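Local atomic coordinates of lipoprotein (Actinomyces odontolyticus, PDB entry 3UP9), a protein that probably serves as the methionine-binding lipoprotein of a membrane uptake system, holding a selenomethionine between its two lobes in this crystal. Residues Gln47-Leu52 / Tyr77-Gly82; Lys183-Asp188 / Asp238-Pro243. All blocks are in the same frame, centred on the assembly; numbering follows the deposited sequence.

Interaction 1 of 2, residues Gln47-Leu52 / Tyr77-Gly82; sequences QPNTAL and YNFEAG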
# COMPACT_ATOMS: atom_id res chain seq x y z
N GLN A 47 -0.42 -3.48 -12.31
CA GLN A 47 0.53 -3.20 -13.34
C GLN A 47 2.00 -3.36 -12.99
O GLN A 47 2.73 -3.89 -13.80
CB GLN A 47 0.27 -1.77 -13.81
CG GLN A 47 -0.03 -1.63 -15.25
CD GLN A 47 -1.48 -1.58 -15.55
OE1 GLN A 47 -2.05 -2.59 -15.94
NE2 GLN A 47 -2.07 -0.38 -15.49
N PRO A 48 2.46 -2.91 -11.81
CA PRO A 48 3.88 -3.15 -11.43
C PRO A 48 4.31 -4.62 -11.30
O PRO A 48 5.45 -4.96 -11.60
CB PRO A 48 3.99 -2.50 -10.03
CG PRO A 48 2.86 -1.56 -9.94
CD PRO A 48 1.75 -2.16 -10.76
N ASN A 49 3.40 -5.47 -10.86
CA ASN A 49 3.72 -6.88 -10.71
C ASN A 49 3.77 -7.53 -12.12
O ASN A 49 4.70 -8.28 -12.40
CB ASN A 49 2.77 -7.58 -9.73
CG ASN A 49 3.28 -7.59 -8.27
OD1 ASN A 49 4.41 -7.15 -7.99
ND2 ASN A 49 2.43 -8.08 -7.32
N THR A 50 2.84 -7.15 -13.01
CA THR A 50 2.87 -7.60 -14.40
C THR A 50 4.19 -7.16 -15.09
O THR A 50 4.87 -7.93 -15.73
CB THR A 50 1.60 -7.07 -15.16
OG1 THR A 50 0.44 -7.71 -14.63
CG2 THR A 50 1.66 -7.35 -16.66
N ALA A 51 4.55 -5.90 -14.93
CA ALA A 51 5.81 -5.39 -15.51
C ALA A 51 7.01 -6.13 -14.93
O ALA A 51 7.90 -6.45 -15.69
CB ALA A 51 5.97 -3.87 -15.31
N LEU A 52 7.06 -6.36 -13.60
CA LEU A 52 8.14 -7.21 -13.00
C LEU A 52 8.12 -8.61 -13.60
O LEU A 52 9.14 -9.11 -14.02
CB LEU A 52 8.05 -7.32 -11.47
CG LEU A 52 9.12 -8.13 -10.77
CD1 LEU A 52 10.48 -7.57 -11.19
CD2 LEU A 52 8.90 -8.14 -9.24
N TYR A 77 3.24 -16.03 -9.57
CA TYR A 77 4.44 -15.22 -9.74
C TYR A 77 5.62 -15.83 -8.97
O TYR A 77 5.48 -16.29 -7.84
CB TYR A 77 4.26 -13.77 -9.30
CG TYR A 77 3.29 -12.90 -10.11
CD1 TYR A 77 3.27 -12.89 -11.50
CD2 TYR A 77 2.46 -12.02 -9.47
CE1 TYR A 77 2.39 -12.08 -12.20
CE2 TYR A 77 1.60 -11.20 -10.16
CZ TYR A 77 1.56 -11.24 -11.51
OH TYR A 77 0.66 -10.39 -12.14
N ASN A 78 6.79 -15.85 -9.62
CA ASN A 78 8.02 -16.27 -8.95
C ASN A 78 8.82 -15.04 -8.45
O ASN A 78 9.87 -14.72 -9.00
CB ASN A 78 8.89 -17.20 -9.83
CG ASN A 78 10.15 -17.66 -9.11
OD1 ASN A 78 10.13 -17.82 -7.91
ND2 ASN A 78 11.20 -17.90 -9.83
N PHE A 79 8.35 -14.41 -7.37
CA PHE A 79 9.00 -13.25 -6.80
C PHE A 79 9.71 -13.51 -5.44
O PHE A 79 9.44 -14.47 -4.72
CB PHE A 79 8.00 -12.12 -6.61
CG PHE A 79 7.36 -11.61 -7.89
CD1 PHE A 79 7.94 -11.80 -9.14
CD2 PHE A 79 6.20 -10.95 -7.82
CE1 PHE A 79 7.33 -11.32 -10.28
CE2 PHE A 79 5.59 -10.44 -8.96
CZ PHE A 79 6.16 -10.63 -10.20
N GLU A 80 10.63 -12.61 -5.13
CA GLU A 80 11.38 -12.62 -3.91
C GLU A 80 11.22 -11.23 -3.29
O GLU A 80 11.20 -10.24 -4.01
CB GLU A 80 12.86 -12.88 -4.19
CG GLU A 80 13.19 -14.02 -5.11
CD GLU A 80 12.61 -15.37 -4.73
OE1 GLU A 80 12.54 -15.71 -3.53
OE2 GLU A 80 12.21 -16.10 -5.67
N ALA A 81 11.07 -11.16 -1.98
CA ALA A 81 10.85 -9.91 -1.26
C ALA A 81 11.89 -9.67 -0.14
O ALA A 81 12.46 -10.60 0.48
CB ALA A 81 9.46 -9.83 -0.69
N GLY A 82 12.07 -8.39 0.09
CA GLY A 82 12.90 -7.87 1.13
C GLY A 82 12.16 -7.65 2.41
O GLY A 82 10.98 -7.97 2.51
O HOH W 1 0.88 -10.48 -14.73
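Leu52 CD2 sits over the centre of the Phe79 ring, 3.7 Å from the ring centroid and only 10° off its normal, a CH-pi contact in which leucine and phenylalanine meet tip to tip. Leu52 CG is anti to the backbone N (chi1 -179°), and from there it rests 3.7 Å from Phe79 CE1. Tyr77 CB covers the opposite face of the same ring, over its centre, so the phenyl group is sandwiched. Its edge points at the helix: the carbonyl O of Asn49 lies near the ring plane, 3.5 Å from Phe79 CZ, and Asn49 OD1 is 3.6 Å from Phe79 CE2. That OD1 accepts from Asn60 ND2 and from Gln63 NE2; Gln63 lines the selenomethionine pocket, and Asn49 probably helps to hold its amide in place. An alanine at Phe79 would probably open a gap between Leu52 CD2 and Tyr77 CB and leave the leucine methyl without the ring face it packs on. The other end of the contact is looser and wetter. A water joins the two hydroxyls there, 2.8 Å from Thr50 OG1. It lies 2.6 Å from Tyr77 OH, in the plane of the tyrosine ring. The contact belongs to one lobe of a two-lobed, periplasmic-binding-protein-like fold, where helix 46-53 lies on the sheet that holds strand 79-81; Val205 of strand 201-207 touches both Leu52 and Phe79, and helix 65-75 meets Asn49 through Tyr67 and Ala71.

Interaction 2 of 2, residues Lys183-Asp188 / Asp238-Pro243; sequences KTISGD and DGSVIP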
# COMPACT_ATOMS: atom_id res chain seq x y z
N LYS A 183 -4.71 13.74 1.03
CA LYS A 183 -5.22 13.38 2.34
C LYS A 183 -4.11 12.82 3.25
O LYS A 183 -3.10 12.32 2.79
CB LYS A 183 -6.38 12.41 2.15
CG LYS A 183 -7.46 13.05 1.29
CD LYS A 183 -8.75 12.26 1.29
CE LYS A 183 -9.80 12.98 0.48
NZ LYS A 183 -9.55 14.43 0.51
N THR A 184 -4.28 12.96 4.55
CA THR A 184 -3.34 12.41 5.50
C THR A 184 -4.11 11.65 6.60
O THR A 184 -5.30 11.84 6.76
CB THR A 184 -2.48 13.54 6.10
OG1 THR A 184 -3.30 14.29 7.00
CG2 THR A 184 -1.84 14.49 4.99
N ILE A 185 -3.44 10.82 7.38
CA ILE A 185 -4.05 10.12 8.50
C ILE A 185 -4.44 11.10 9.58
O ILE A 185 -5.57 11.16 10.03
CB ILE A 185 -3.14 8.98 9.03
CG1 ILE A 185 -3.25 7.78 8.08
CG2 ILE A 185 -3.48 8.56 10.47
CD1 ILE A 185 -4.59 7.07 8.05
N SER A 186 -3.51 11.92 10.00
CA SER A 186 -3.78 12.82 11.08
C SER A 186 -4.96 13.74 10.74
O SER A 186 -5.81 14.02 11.60
CB SER A 186 -2.55 13.64 11.37
OG SER A 186 -2.87 14.68 12.24
N GLY A 187 -4.95 14.27 9.52
CA GLY A 187 -5.88 15.34 9.16
C GLY A 187 -7.22 14.82 8.69
O GLY A 187 -8.24 15.47 8.92
N ASP A 188 -7.25 13.64 8.08
CA ASP A 188 -8.45 13.19 7.35
C ASP A 188 -9.03 11.83 7.62
O ASP A 188 -10.15 11.62 7.17
CB ASP A 188 -8.15 13.23 5.85
CG ASP A 188 -7.83 14.63 5.38
OD1 ASP A 188 -8.82 15.41 5.25
OD2 ASP A 188 -6.63 14.94 5.17
N ASP A 238 2.71 13.05 9.97
CA ASP A 238 1.24 13.12 10.06
C ASP A 238 0.66 11.75 10.23
O ASP A 238 -0.50 11.55 9.92
CB ASP A 238 0.66 13.69 8.75
CG ASP A 238 1.12 12.88 7.46
OD1 ASP A 238 1.54 11.70 7.54
OD2 ASP A 238 1.06 13.44 6.34
N GLY A 239 1.51 10.80 10.65
CA GLY A 239 1.12 9.39 10.85
C GLY A 239 0.79 8.53 9.64
O GLY A 239 0.39 7.38 9.81
N SER A 240 0.95 9.06 8.41
CA SER A 240 0.55 8.32 7.19
C SER A 240 1.53 7.26 6.69
O SER A 240 1.15 6.31 5.97
CB SER A 240 0.23 9.27 6.02
OG SER A 240 -0.57 10.33 6.46
N VAL A 241 2.79 7.42 7.08
CA VAL A 241 3.85 6.55 6.61
C VAL A 241 4.76 6.37 7.81
O VAL A 241 5.33 7.33 8.29
CB VAL A 241 4.65 7.14 5.42
CG1 VAL A 241 5.80 6.21 5.08
CG2 VAL A 241 3.74 7.43 4.22
N ILE A 242 4.88 5.13 8.30
CA ILE A 242 5.66 4.83 9.52
C ILE A 242 6.79 3.88 9.14
O ILE A 242 6.53 2.84 8.57
CB ILE A 242 4.72 4.18 10.59
CG1 ILE A 242 3.47 5.06 10.83
CG2 ILE A 242 5.44 3.86 11.91
CD1 ILE A 242 2.51 4.46 11.86
N PRO A 243 8.07 4.22 9.45
CA PRO A 243 9.11 3.23 9.24
C PRO A 243 8.82 1.88 9.95
O PRO A 243 8.34 1.87 11.10
CB PRO A 243 10.32 3.87 9.95
CG PRO A 243 9.99 5.29 10.03
CD PRO A 243 8.55 5.34 10.27
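Ser240 OG accepts a nearly straight hydrogen bond from Ile185 N, 3.1 Å long with an angle of 170° at the hydrogen, while giving its own proton to Asp238 OD1 at 2.7 Å. The hydroxyl therefore relays between the two segments. Asp238 is the side chain to follow. Its CB lies 4.1 Å from both Thr184 CB and Ser186 CB. CG, set between the backbone N and the carbonyl carbon (chi1 55°), comes next to Thr184 CB. At the tip the two oxygens part: OD2 rests 3.4 Å from Thr184 CG2, whereas OD1 turns back to its own segment and also accepts from Ser240 N, closing an Asx turn. Both donors reach OD1 from the same face of the carboxylate, the hydroxyl from well above its plane. Gly239, with positive phi, carries the chain round this turn. Across the contact begins the short helix 185-188, N-capped by Thr184, whose OG1 accepts from Gly187 N. Two backbone NH groups of its first turn thus point across the contact, for Ser186 N also donates to Asp238 O, at 3.0 Å. Ile185 CG1 lies 3.9 Å from Ser240 CA, and beyond the turn strand 242-243 begins at Ile242, whose backbone bonds Leu87.

In the fold
From the N terminus the chain runs through strands 7-13 and 35-41 before helix 46-53. Interaction 1 closes a short loop there, spanning strand 59-64 and helix 65-75 before strand 79-81. The chain then crosses into the other lobe, with its five-stranded sheet. Interaction 2 opens on helix 185-188, set between strands 170-173 and 191-192 of that sheet, and closes a longer loop through strand 201-207 and helices 213-223 and 226-235. The loops follow in series, neither nested nor crossed. The centres of interactions 1 and 2 are about 27 Å apart. Interaction 1 packs helix 46-53 on strand 79-81 of the first lobe's sheet; interaction 2 ties the turn before that sheet's strand 242-243 to the other lobe, joining the two.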